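Local structure of cell surface protein (Faecalibacterium prausnitzii A2-165, 4GT6) at residues I236-F247 with H259-V270. The protein is of unknown function but, as an extracellular leucine-rich-repeat protein, probably binds other proteins through the leucine-rich repeats carried by this fragment. Residues are numbered along the deposited sequence; the frame is centred on the assembly and turned at random.
Sequences IRYPSQREDPAF and HAFDSCAYLASV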
loop_
_atom_site.group_PDB
_atom_site.type_symbol
_atom_site.label_atom_id
_atom_site.label_comp_id
_atom_site.label_asym_id
_atom_site.label_seq_id
_atom_site.Cartn_x
_atom_site.Cartn_y
_atom_site.Cartn_z
ATOM N N ILE A 236 -13.795 -3.206 2.917
ATOM C CA ILE A 236 -12.461 -2.954 2.378
ATOM C C ILE A 236 -11.327 -3.500 3.264
ATOM O O ILE A 236 -10.284 -3.858 2.706
ATOM C CB ILE A 236 -12.269 -1.464 1.992
ATOM C CG1 ILE A 236 -12.217 -0.519 3.197
ATOM C CG2 ILE A 236 -13.335 -0.993 0.890
ATOM C CD1 ILE A 236 -11.870 0.923 2.814
ATOM N N ARG A 237 -11.512 -3.616 4.606
ATOM C CA ARG A 237 -10.441 -4.154 5.442
ATOM C C ARG A 237 -10.975 -4.838 6.704
ATOM O O ARG A 237 -11.534 -4.191 7.596
ATOM C CB ARG A 237 -9.424 -3.046 5.841
ATOM C CG ARG A 237 -8.243 -3.516 6.685
ATOM C CD ARG A 237 -7.215 -4.310 5.867
ATOM N NE ARG A 237 -7.452 -5.760 5.945
ATOM C CZ ARG A 237 -6.705 -6.675 5.332
ATOM N NH1 ARG A 237 -5.725 -6.304 4.513
ATOM N NH2 ARG A 237 -6.932 -7.970 5.534
ATOM N N TYR A 238 -10.792 -6.158 6.752
ATOM C CA TYR A 238 -11.057 -6.976 7.934
ATOM C C TYR A 238 -9.700 -7.119 8.641
ATOM O O TYR A 238 -8.728 -7.451 7.967
ATOM C CB TYR A 238 -11.660 -8.322 7.543
ATOM C CG TYR A 238 -12.004 -9.188 8.738
ATOM C CD1 TYR A 238 -11.054 -10.042 9.304
ATOM C CD2 TYR A 238 -13.292 -9.205 9.261
ATOM C CE1 TYR A 238 -11.367 -10.843 10.403
ATOM C CE2 TYR A 238 -13.626 -10.023 10.341
ATOM C CZ TYR A 238 -12.659 -10.840 10.907
ATOM O OH TYR A 238 -12.985 -11.628 11.980
ATOM N N PRO A 239 -9.585 -6.865 9.963
ATOM C CA PRO A 239 -8.249 -6.880 10.600
ATOM C C PRO A 239 -7.667 -8.290 10.654
ATOM O O PRO A 239 -8.316 -9.192 11.160
ATOM C CB PRO A 239 -8.478 -6.279 12.004
ATOM C CG PRO A 239 -9.941 -6.104 12.162
ATOM C CD PRO A 239 -10.659 -6.475 10.903
ATOM N N SER A 240 -6.482 -8.491 10.047
ATOM C CA SER A 240 -5.873 -9.826 9.930
ATOM C C SER A 240 -5.619 -10.520 11.269
ATOM O O SER A 240 -5.632 -11.745 11.321
ATOM C CB SER A 240 -4.557 -9.740 9.163
ATOM O OG SER A 240 -4.815 -9.440 7.799
ATOM N N GLN A 241 -5.393 -9.748 12.341
ATOM C CA GLN A 241 -5.131 -10.321 13.660
ATOM C C GLN A 241 -6.396 -10.454 14.518
ATOM O O GLN A 241 -6.304 -10.901 15.668
ATOM C CB GLN A 241 -4.033 -9.517 14.389
ATOM C CG GLN A 241 -2.660 -9.690 13.732
ATOM C CD GLN A 241 -2.156 -11.114 13.806
ATOM O OE1 GLN A 241 -2.285 -11.795 14.821
ATOM N NE2 GLN A 241 -1.565 -11.596 12.743
ATOM N N ARG A 242 -7.582 -10.168 13.951
ATOM C CA ARG A 242 -8.848 -10.351 14.690
ATOM C C ARG A 242 -9.012 -11.842 15.020
ATOM O O ARG A 242 -8.950 -12.695 14.127
ATOM C CB ARG A 242 -10.013 -9.812 13.867
ATOM C CG ARG A 242 -11.319 -9.891 14.596
ATOM C CD ARG A 242 -12.299 -8.983 13.926
ATOM N NE ARG A 242 -13.635 -9.202 14.481
ATOM C CZ ARG A 242 -14.661 -8.417 14.206
ATOM N NH1 ARG A 242 -14.516 -7.391 13.381
ATOM N NH2 ARG A 242 -15.842 -8.641 14.765
ATOM N N GLU A 243 -9.214 -12.161 16.301
ATOM C CA GLU A 243 -9.206 -13.559 16.752
ATOM C C GLU A 243 -10.512 -14.358 16.600
ATOM O O GLU A 243 -10.496 -15.570 16.824
ATOM C CB GLU A 243 -8.738 -13.625 18.210
ATOM C CG GLU A 243 -7.290 -13.163 18.336
ATOM C CD GLU A 243 -6.634 -13.307 19.696
ATOM O OE1 GLU A 243 -7.101 -14.140 20.505
ATOM O OE2 GLU A 243 -5.593 -12.647 19.915
ATOM N N ASP A 244 -11.626 -13.724 16.216
ATOM C CA ASP A 244 -12.897 -14.459 16.093
ATOM C C ASP A 244 -12.823 -15.581 15.059
ATOM O O ASP A 244 -12.433 -15.333 13.924
ATOM C CB ASP A 244 -14.041 -13.502 15.727
ATOM C CG ASP A 244 -14.168 -12.382 16.735
ATOM O OD1 ASP A 244 -14.691 -12.638 17.841
ATOM O OD2 ASP A 244 -13.597 -11.314 16.494
ATOM N N PRO A 245 -13.212 -16.816 15.424
ATOM C CA PRO A 245 -13.165 -17.913 14.444
ATOM C C PRO A 245 -14.167 -17.728 13.310
ATOM O O PRO A 245 -13.952 -18.287 12.254
ATOM C CB PRO A 245 -13.522 -19.160 15.273
ATOM C CG PRO A 245 -13.340 -18.759 16.682
ATOM C CD PRO A 245 -13.651 -17.305 16.748
ATOM N N ALA A 246 -15.269 -16.981 13.532
ATOM C CA ALA A 246 -16.289 -16.807 12.498
ATOM C C ALA A 246 -16.625 -15.341 12.267
ATOM O O ALA A 246 -16.579 -14.524 13.197
ATOM C CB ALA A 246 -17.559 -17.557 12.880
ATOM N N PHE A 247 -17.031 -15.029 11.036
ATOM C CA PHE A 247 -17.499 -13.682 10.713
ATOM C C PHE A 247 -18.619 -13.792 9.705
ATOM O O PHE A 247 -18.527 -14.585 8.781
ATOM C CB PHE A 247 -16.369 -12.763 10.194
ATOM C CG PHE A 247 -16.852 -11.347 9.912
ATOM C CD1 PHE A 247 -17.268 -10.512 10.953
ATOM C CD2 PHE A 247 -16.911 -10.858 8.607
ATOM C CE1 PHE A 247 -17.731 -9.213 10.691
ATOM C CE2 PHE A 247 -17.326 -9.540 8.351
ATOM C CZ PHE A 247 -17.757 -8.736 9.391
ATOM N N HIS A 259 -8.285 -7.903 -1.634
ATOM C CA HIS A 259 -7.467 -8.184 -0.437
ATOM C C HIS A 259 -8.141 -7.752 0.891
ATOM O O HIS A 259 -7.437 -7.537 1.881
ATOM C CB HIS A 259 -6.069 -7.517 -0.610
ATOM C CG HIS A 259 -5.346 -8.026 -1.825
ATOM N ND1 HIS A 259 -5.157 -7.232 -2.947
ATOM C CD2 HIS A 259 -4.836 -9.255 -2.072
ATOM C CE1 HIS A 259 -4.535 -8.001 -3.834
ATOM N NE2 HIS A 259 -4.300 -9.219 -3.343
ATOM N N ALA A 260 -9.502 -7.658 0.937
ATOM C CA ALA A 260 -10.174 -7.182 2.160
ATOM C C ALA A 260 -9.930 -8.113 3.353
ATOM O O ALA A 260 -9.903 -7.653 4.496
ATOM C CB ALA A 260 -11.683 -7.022 1.926
ATOM N N PHE A 261 -9.757 -9.424 3.087
ATOM C CA PHE A 261 -9.523 -10.426 4.139
ATOM C C PHE A 261 -8.184 -11.119 3.944
ATOM O O PHE A 261 -8.003 -12.228 4.427
ATOM C CB PHE A 261 -10.635 -11.495 4.141
ATOM C CG PHE A 261 -12.008 -11.082 4.596
ATOM C CD1 PHE A 261 -12.912 -10.510 3.701
ATOM C CD2 PHE A 261 -12.446 -11.363 5.891
ATOM C CE1 PHE A 261 -14.208 -10.170 4.108
ATOM C CE2 PHE A 261 -13.736 -11.006 6.304
ATOM C CZ PHE A 261 -14.613 -10.418 5.408
ATOM N N ASP A 262 -7.222 -10.480 3.274
ATOM C CA ASP A 262 -5.963 -11.175 3.067
ATOM C C ASP A 262 -5.238 -11.406 4.405
ATOM O O ASP A 262 -5.376 -10.614 5.350
ATOM C CB ASP A 262 -5.061 -10.474 2.023
ATOM C CG ASP A 262 -4.434 -9.113 2.374
ATOM O OD1 ASP A 262 -4.723 -8.579 3.457
ATOM O OD2 ASP A 262 -3.646 -8.600 1.562
ATOM N N SER A 263 -4.547 -12.561 4.497
ATOM C CA SER A 263 -3.688 -12.959 5.615
ATOM C C SER A 263 -4.374 -12.967 6.996
ATOM O O SER A 263 -3.721 -12.649 8.000
ATOM C CB SER A 263 -2.429 -12.094 5.659
ATOM O OG SER A 263 -1.665 -12.306 4.481
ATOM N N CYS A 264 -5.658 -13.374 7.069
ATOM C CA CYS A 264 -6.319 -13.511 8.379
ATOM C C CYS A 264 -5.740 -14.721 9.098
ATOM O O CYS A 264 -5.859 -15.841 8.604
ATOM C CB CYS A 264 -7.827 -13.633 8.225
ATOM S SG CYS A 264 -8.609 -12.126 7.632
ATOM N N ALA A 265 -5.091 -14.499 10.228
ATOM C CA ALA A 265 -4.428 -15.567 10.978
ATOM C C ALA A 265 -5.414 -16.512 11.709
ATOM O O ALA A 265 -5.062 -17.666 11.955
ATOM C CB ALA A 265 -3.470 -14.953 11.996
ATOM N N TYR A 266 -6.617 -16.024 12.068
ATOM C CA TYR A 266 -7.545 -16.785 12.919
ATOM C C TYR A 266 -8.883 -17.117 12.288
ATOM O O TYR A 266 -9.553 -18.044 12.767
ATOM C CB TYR A 266 -7.815 -16.003 14.221
ATOM C CG TYR A 266 -6.559 -15.694 15.014
ATOM C CD1 TYR A 266 -6.026 -16.623 15.903
ATOM C CD2 TYR A 266 -5.911 -14.466 14.883
ATOM C CE1 TYR A 266 -4.857 -16.354 16.618
ATOM C CE2 TYR A 266 -4.744 -14.181 15.603
ATOM C CZ TYR A 266 -4.224 -15.128 16.470
ATOM O OH TYR A 266 -3.089 -14.859 17.197
ATOM N N LEU A 267 -9.325 -16.332 11.300
ATOM C CA LEU A 267 -10.643 -16.521 10.682
ATOM C C LEU A 267 -10.795 -17.929 10.104
ATOM O O LEU A 267 -10.029 -18.317 9.216
ATOM C CB LEU A 267 -10.866 -15.456 9.598
ATOM C CG LEU A 267 -12.283 -15.405 8.976
ATOM C CD1 LEU A 267 -13.350 -15.023 10.018
ATOM C CD2 LEU A 267 -12.328 -14.429 7.835
ATOM N N ALA A 268 -11.776 -18.698 10.628
ATOM C CA ALA A 268 -11.998 -20.096 10.216
ATOM C C ALA A 268 -13.270 -20.274 9.377
ATOM O O ALA A 268 -13.370 -21.230 8.606
ATOM C CB ALA A 268 -12.069 -21.002 11.449
ATOM N N SER A 269 -14.237 -19.360 9.529
ATOM C CA SER A 269 -15.512 -19.477 8.836
ATOM C C SER A 269 -15.993 -18.114 8.386
ATOM O O SER A 269 -15.998 -17.195 9.186
ATOM C CB SER A 269 -16.541 -20.103 9.780
ATOM O OG SER A 269 -17.820 -20.189 9.172
ATOM N N VAL A 270 -16.419 -17.981 7.127
ATOM C CA VAL A 270 -16.957 -16.700 6.666
ATOM C C VAL A 270 -18.318 -16.953 5.995
ATOM O O VAL A 270 -18.498 -17.973 5.323
ATOM C CB VAL A 270 -15.971 -15.898 5.763
ATOM C CG1 VAL A 270 -15.646 -16.628 4.456
ATOM C CG2 VAL A 270 -16.472 -14.470 5.494
HETATM O O HOH W 1 -7.439 -4.489 2.611
HETATM O O HOH W 2 -7.907 -13.380 11.648
HETATM O O HOH W 3 -1.630 -12.005 9.557
HETATM O O HOH W 4 -2.209 -11.926 17.357
HETATM O O HOH W 5 -19.302 -17.446 9.649
#
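Successive coils of the BspA-type leucine-rich-repeat solenoid stack here, and the joint between Arg237 and Asp262 illustrates how such coils are tied together where strand gives way to loop. Arg237 NH1 meets Asp262 OD1 at 2.7 Å in a salt bridge; OD1 lies in the guanidinium plane, though NH1 comes 31° out of the carboxylate plane on its syn side, while NH2 reaches the backbone Asp262 O in its carbonyl plane, on a lone pair. The arginine chain, bent at chi2 (74°) and chi3, curls back so that NE and NH2 also clasp Tyr238 O. Asp262 O is gripped a second time, by Ser240 OG at 2.8 Å, and Asp262 OD2 takes a hydrogen bond from the backbone N of Glu203. A leucine in place of Arg237 would probably leave this buried carboxylate without its countercharge and Tyr238 O without its two donors.

In the solenoid interior, between the two coils, Tyr238 CB sits over the face of the Phe261 ring, 3.9 Å from its centroid; the two rings are nearly parallel but slid apart. Phe247 CD2 comes to the edge of Phe261, and Leu267 CD1 packs against Phe247 CB. Backbone bonds run alongside, Tyr238 N to Ala260 O and Ala265 N to Ser240 O, and Pro245 O accepts from both Ala268 N and Ser269 N. Further on the coils pair as parallel strands, Phe247 N donating a hydrogen bond to Ser269 O (3.0 Å). On the exposed side, Glu243 CG rests over the centre of the Tyr266 ring, 3.9 Å from its centroid.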